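Local coordinates for protein AT27789p (Drosophila melanogaster, PDB 5UZM) that probably binds mRNA, this piece being the second quasi-RNA recognition motif (qRRM) of Glorund, the fly homolog of hnRNP F/H, at residues 56-69 with 83-95. Sequence-based numbering, arbitrary orientation. Where two conformers were deposited one is given.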
# COMPACT_ATOMS: atom_id res chain seq x y z
N PHE A 56 -2.17 2.43 2.04
CA PHE A 56 -1.83 3.12 0.79
C PHE A 56 -0.32 3.09 0.65
O PHE A 56 0.39 3.18 1.66
CB PHE A 56 -2.29 4.56 0.79
CG PHE A 56 -3.77 4.72 0.65
CD1 PHE A 56 -4.56 4.64 1.77
CD2 PHE A 56 -4.35 4.90 -0.58
CE1 PHE A 56 -5.95 4.77 1.66
CE2 PHE A 56 -5.73 5.01 -0.69
CZ PHE A 56 -6.51 4.96 0.42
N VAL A 57 0.17 2.91 -0.57
CA VAL A 57 1.61 2.91 -0.84
C VAL A 57 1.87 3.85 -2.01
O VAL A 57 1.18 3.76 -3.03
CB VAL A 57 2.13 1.48 -1.13
CG1 VAL A 57 3.63 1.50 -1.47
CG2 VAL A 57 1.83 0.55 0.09
N GLN A 58 2.84 4.73 -1.84
CA GLN A 58 3.24 5.73 -2.82
C GLN A 58 4.57 5.33 -3.43
O GLN A 58 5.52 5.12 -2.68
CB GLN A 58 3.43 7.09 -2.17
CG GLN A 58 2.23 7.65 -1.54
CD GLN A 58 2.38 9.13 -1.27
OE1 GLN A 58 2.01 9.63 -0.21
NE2 GLN A 58 2.93 9.85 -2.24
N PHE A 59 4.65 5.30 -4.76
CA PHE A 59 5.86 4.96 -5.49
C PHE A 59 6.48 6.20 -6.14
O PHE A 59 5.86 7.25 -6.28
CB PHE A 59 5.57 3.91 -6.56
CG PHE A 59 5.03 2.62 -5.99
CD1 PHE A 59 5.91 1.67 -5.48
CD2 PHE A 59 3.67 2.38 -5.93
CE1 PHE A 59 5.42 0.49 -4.92
CE2 PHE A 59 3.17 1.18 -5.37
CZ PHE A 59 4.05 0.25 -4.85
N GLU A 60 7.72 6.02 -6.62
CA GLU A 60 8.42 7.14 -7.22
C GLU A 60 8.09 7.34 -8.68
O GLU A 60 8.37 8.41 -9.24
CB GLU A 60 9.93 6.95 -7.08
CG GLU A 60 10.66 8.21 -6.80
CD GLU A 60 10.39 8.70 -5.41
OE1 GLU A 60 10.52 7.88 -4.48
OE2 GLU A 60 10.03 9.88 -5.25
N SER A 61 7.51 6.34 -9.34
CA SER A 61 7.35 6.38 -10.78
C SER A 61 6.06 5.71 -11.17
O SER A 61 5.50 4.88 -10.44
CB SER A 61 8.53 5.71 -11.51
OG SER A 61 8.46 4.30 -11.41
N GLN A 62 5.58 6.06 -12.36
CA GLN A 62 4.37 5.46 -12.89
C GLN A 62 4.58 3.98 -13.24
O GLN A 62 3.72 3.14 -12.97
CB GLN A 62 3.91 6.26 -14.12
CG GLN A 62 2.96 5.54 -15.04
CD GLN A 62 1.56 5.41 -14.51
OE1 GLN A 62 1.20 6.00 -13.48
NE2 GLN A 62 0.75 4.64 -15.21
N ASP A 63 5.74 3.63 -13.80
CA ASP A 63 5.93 2.22 -14.13
C ASP A 63 5.98 1.35 -12.88
O ASP A 63 5.52 0.20 -12.92
CB ASP A 63 7.19 2.04 -14.95
CG ASP A 63 7.40 0.60 -15.38
OD1 ASP A 63 6.57 0.08 -16.15
OD2 ASP A 63 8.40 0.00 -14.94
N ASP A 64 6.50 1.87 -11.78
CA ASP A 64 6.49 1.08 -10.54
C ASP A 64 5.07 0.85 -10.02
O ASP A 64 4.77 -0.21 -9.45
CB ASP A 64 7.35 1.75 -9.51
CG ASP A 64 8.81 1.32 -9.63
OD1 ASP A 64 9.13 0.60 -10.61
OD2 ASP A 64 9.63 1.70 -8.78
N THR A 65 4.20 1.83 -10.19
CA THR A 65 2.79 1.63 -9.86
C THR A 65 2.19 0.51 -10.70
O THR A 65 1.41 -0.32 -10.20
CB THR A 65 2.03 2.94 -10.06
OG1 THR A 65 2.67 3.96 -9.27
CG2 THR A 65 0.58 2.78 -9.62
N GLU A 66 2.53 0.44 -11.99
CA GLU A 66 1.96 -0.60 -12.81
C GLU A 66 2.49 -1.97 -12.41
O GLU A 66 1.74 -2.94 -12.39
CB GLU A 66 2.23 -0.32 -14.29
CG GLU A 66 1.66 1.02 -14.75
CD GLU A 66 0.15 1.01 -14.98
OE1 GLU A 66 -0.48 -0.08 -15.05
OE2 GLU A 66 -0.41 2.12 -15.14
N GLN A 67 3.78 -2.06 -12.06
CA GLN A 67 4.31 -3.32 -11.57
C GLN A 67 3.68 -3.71 -10.24
O GLN A 67 3.49 -4.90 -9.98
CB GLN A 67 5.82 -3.25 -11.43
CG GLN A 67 6.58 -3.09 -12.77
CD GLN A 67 8.05 -3.00 -12.54
OE1 GLN A 67 8.70 -2.02 -12.90
NE2 GLN A 67 8.60 -4.02 -11.91
N ALA A 68 3.35 -2.73 -9.39
CA ALA A 68 2.69 -3.07 -8.12
C ALA A 68 1.33 -3.65 -8.38
O ALA A 68 0.94 -4.65 -7.79
CB ALA A 68 2.56 -1.83 -7.24
N LEU A 69 0.58 -3.04 -9.30
CA LEU A 69 -0.73 -3.60 -9.64
C LEU A 69 -0.62 -5.01 -10.19
O LEU A 69 -1.53 -5.83 -9.99
CB LEU A 69 -1.43 -2.67 -10.64
CG LEU A 69 -1.83 -1.38 -9.95
CD1 LEU A 69 -1.85 -0.26 -10.97
CD2 LEU A 69 -3.18 -1.58 -9.34
N ILE A 83 -4.99 -5.29 -4.66
CA ILE A 83 -4.29 -4.05 -4.96
C ILE A 83 -5.12 -3.26 -5.97
O ILE A 83 -5.55 -3.82 -6.99
CB ILE A 83 -2.88 -4.31 -5.52
CG1 ILE A 83 -2.12 -5.28 -4.59
CG2 ILE A 83 -2.10 -3.02 -5.70
CD1 ILE A 83 -0.77 -5.67 -5.17
N PHE A 84 -5.36 -1.98 -5.68
CA PHE A 84 -6.16 -1.13 -6.57
C PHE A 84 -5.42 0.15 -6.91
O PHE A 84 -4.72 0.72 -6.08
CB PHE A 84 -7.49 -0.71 -5.90
CG PHE A 84 -8.26 -1.83 -5.32
CD1 PHE A 84 -9.18 -2.53 -6.09
CD2 PHE A 84 -8.05 -2.24 -4.00
CE1 PHE A 84 -9.89 -3.60 -5.55
CE2 PHE A 84 -8.76 -3.30 -3.46
CZ PHE A 84 -9.69 -3.98 -4.24
N ARG A 85 -5.67 0.67 -8.13
CA ARG A 85 -5.17 1.98 -8.50
C ARG A 85 -5.82 3.05 -7.64
O ARG A 85 -7.00 2.96 -7.29
CB ARG A 85 -5.45 2.27 -9.98
CG ARG A 85 -5.38 1.05 -10.90
CD ARG A 85 -5.52 1.49 -12.36
NE ARG A 85 -4.42 2.38 -12.70
CZ ARG A 85 -3.33 2.00 -13.35
NH1 ARG A 85 -3.21 0.75 -13.77
NH2 ARG A 85 -2.37 2.87 -13.60
N SER A 86 -5.04 4.06 -7.28
CA SER A 86 -5.49 5.08 -6.36
C SER A 86 -4.93 6.44 -6.75
O SER A 86 -4.61 6.67 -7.93
CB SER A 86 -5.07 4.70 -4.93
OG SER A 86 -5.72 5.54 -4.00
N SER A 87 -4.80 7.32 -5.78
CA SER A 87 -4.41 8.71 -6.00
C SER A 87 -3.95 9.32 -4.69
O SER A 87 -4.32 8.86 -3.61
CB SER A 87 -5.57 9.54 -6.56
OG SER A 87 -6.60 9.61 -5.58
N ILE A 88 -3.17 10.40 -4.79
CA ILE A 88 -2.70 11.10 -3.61
C ILE A 88 -3.88 11.63 -2.81
O ILE A 88 -3.90 11.53 -1.58
CB ILE A 88 -1.75 12.24 -4.01
CG1 ILE A 88 -0.55 11.70 -4.79
CG2 ILE A 88 -1.28 13.00 -2.78
CD1 ILE A 88 0.54 11.16 -3.95
N ALA A 89 -4.89 12.20 -3.49
CA ALA A 89 -6.04 12.75 -2.78
C ALA A 89 -6.78 11.67 -1.99
O ALA A 89 -7.22 11.90 -0.87
CB ALA A 89 -6.99 13.45 -3.75
N GLU A 90 -6.92 10.47 -2.57
CA GLU A 90 -7.57 9.40 -1.82
C GLU A 90 -6.73 8.98 -0.63
O GLU A 90 -7.25 8.74 0.47
CB GLU A 90 -7.86 8.21 -2.74
CG GLU A 90 -8.68 7.12 -2.02
CD GLU A 90 -8.92 5.84 -2.86
OE1 GLU A 90 -9.90 5.11 -2.57
OE2 GLU A 90 -8.14 5.55 -3.78
N MET A 91 -5.41 8.90 -0.81
CA MET A 91 -4.53 8.57 0.31
C MET A 91 -4.63 9.62 1.41
O MET A 91 -4.75 9.28 2.60
CB MET A 91 -3.08 8.45 -0.19
CG MET A 91 -2.04 8.19 0.90
SD MET A 91 -0.47 7.85 0.08
CE MET A 91 0.39 6.93 1.37
N LYS A 92 -4.58 10.91 1.05
CA LYS A 92 -4.63 11.95 2.07
C LYS A 92 -5.97 11.96 2.79
O LYS A 92 -6.02 12.20 4.01
CB LYS A 92 -4.34 13.32 1.45
CG LYS A 92 -2.90 13.49 1.02
CD LYS A 92 -2.08 14.18 2.09
CE LYS A 92 -0.68 14.48 1.59
NZ LYS A 92 -0.71 14.94 0.18
N ARG A 93 -7.07 11.74 2.07
CA ARG A 93 -8.38 11.75 2.72
C ARG A 93 -8.47 10.68 3.80
O ARG A 93 -8.86 10.97 4.94
CB ARG A 93 -9.49 11.55 1.68
CG ARG A 93 -10.07 12.85 1.17
CD ARG A 93 -11.42 12.61 0.52
NE ARG A 93 -11.41 11.44 -0.34
CZ ARG A 93 -10.85 11.41 -1.55
NH1 ARG A 93 -10.23 12.48 -2.02
NH2 ARG A 93 -10.90 10.30 -2.28
N ALA A 94 -8.09 9.45 3.47
CA ALA A 94 -8.28 8.35 4.40
C ALA A 94 -7.29 8.36 5.55
O ALA A 94 -7.46 7.58 6.50
CB ALA A 94 -8.18 7.02 3.65
N THR A 95 -6.27 9.20 5.50
CA THR A 95 -5.20 9.16 6.50
C THR A 95 -4.95 10.53 7.10
O THR A 95 -3.81 10.92 7.32
CB THR A 95 -3.87 8.63 5.89
OG1 THR A 95 -3.37 9.57 4.93
CG2 THR A 95 -4.05 7.26 5.23
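In the conformer given, R85 grips E66 end-on, R85 NH2 reaching E66 OE2 at 2.6 Å and R85 NH1 reaching E66 OE1 at 3.1 Å, both bonds nearly straight. In this RRM fold the salt bridge ties strand 79-85 to helix 62-69, which packs against one side of the sheet. Both oxygens lie close to the guanidinium plane, yet the nitrogens come from above the carboxylate plane, the two planes being 39° apart. In the same conformer L69 CD1 rests over one face of the R85 guanidinium, off toward its rim, 3.3 Å from R85 NH1. An alanine in place of E66 takes the carboxylate away, and R85, its charge left without this mate, is likely to swing off L69 more readily. Deeper in, I83 CD1 packs against A68 O, and its CG2 faces L69 CD2.

Beyond S86 the chain crosses to the other face of the sheet, where helix 88-94 lies over F56 on strand 54-58. M91 CA sits almost on the normal of the F56 ring, 3.8 Å from its centroid, a CH-pi contact. With CG anti to the backbone N (chi1 177°), the extended M91 side chain runs back past the ring, and CE meets F56 CB. A94 CB touches F56 CE1, while S86 OG lies at the ring edge, 3.4 Å from F56 CE2.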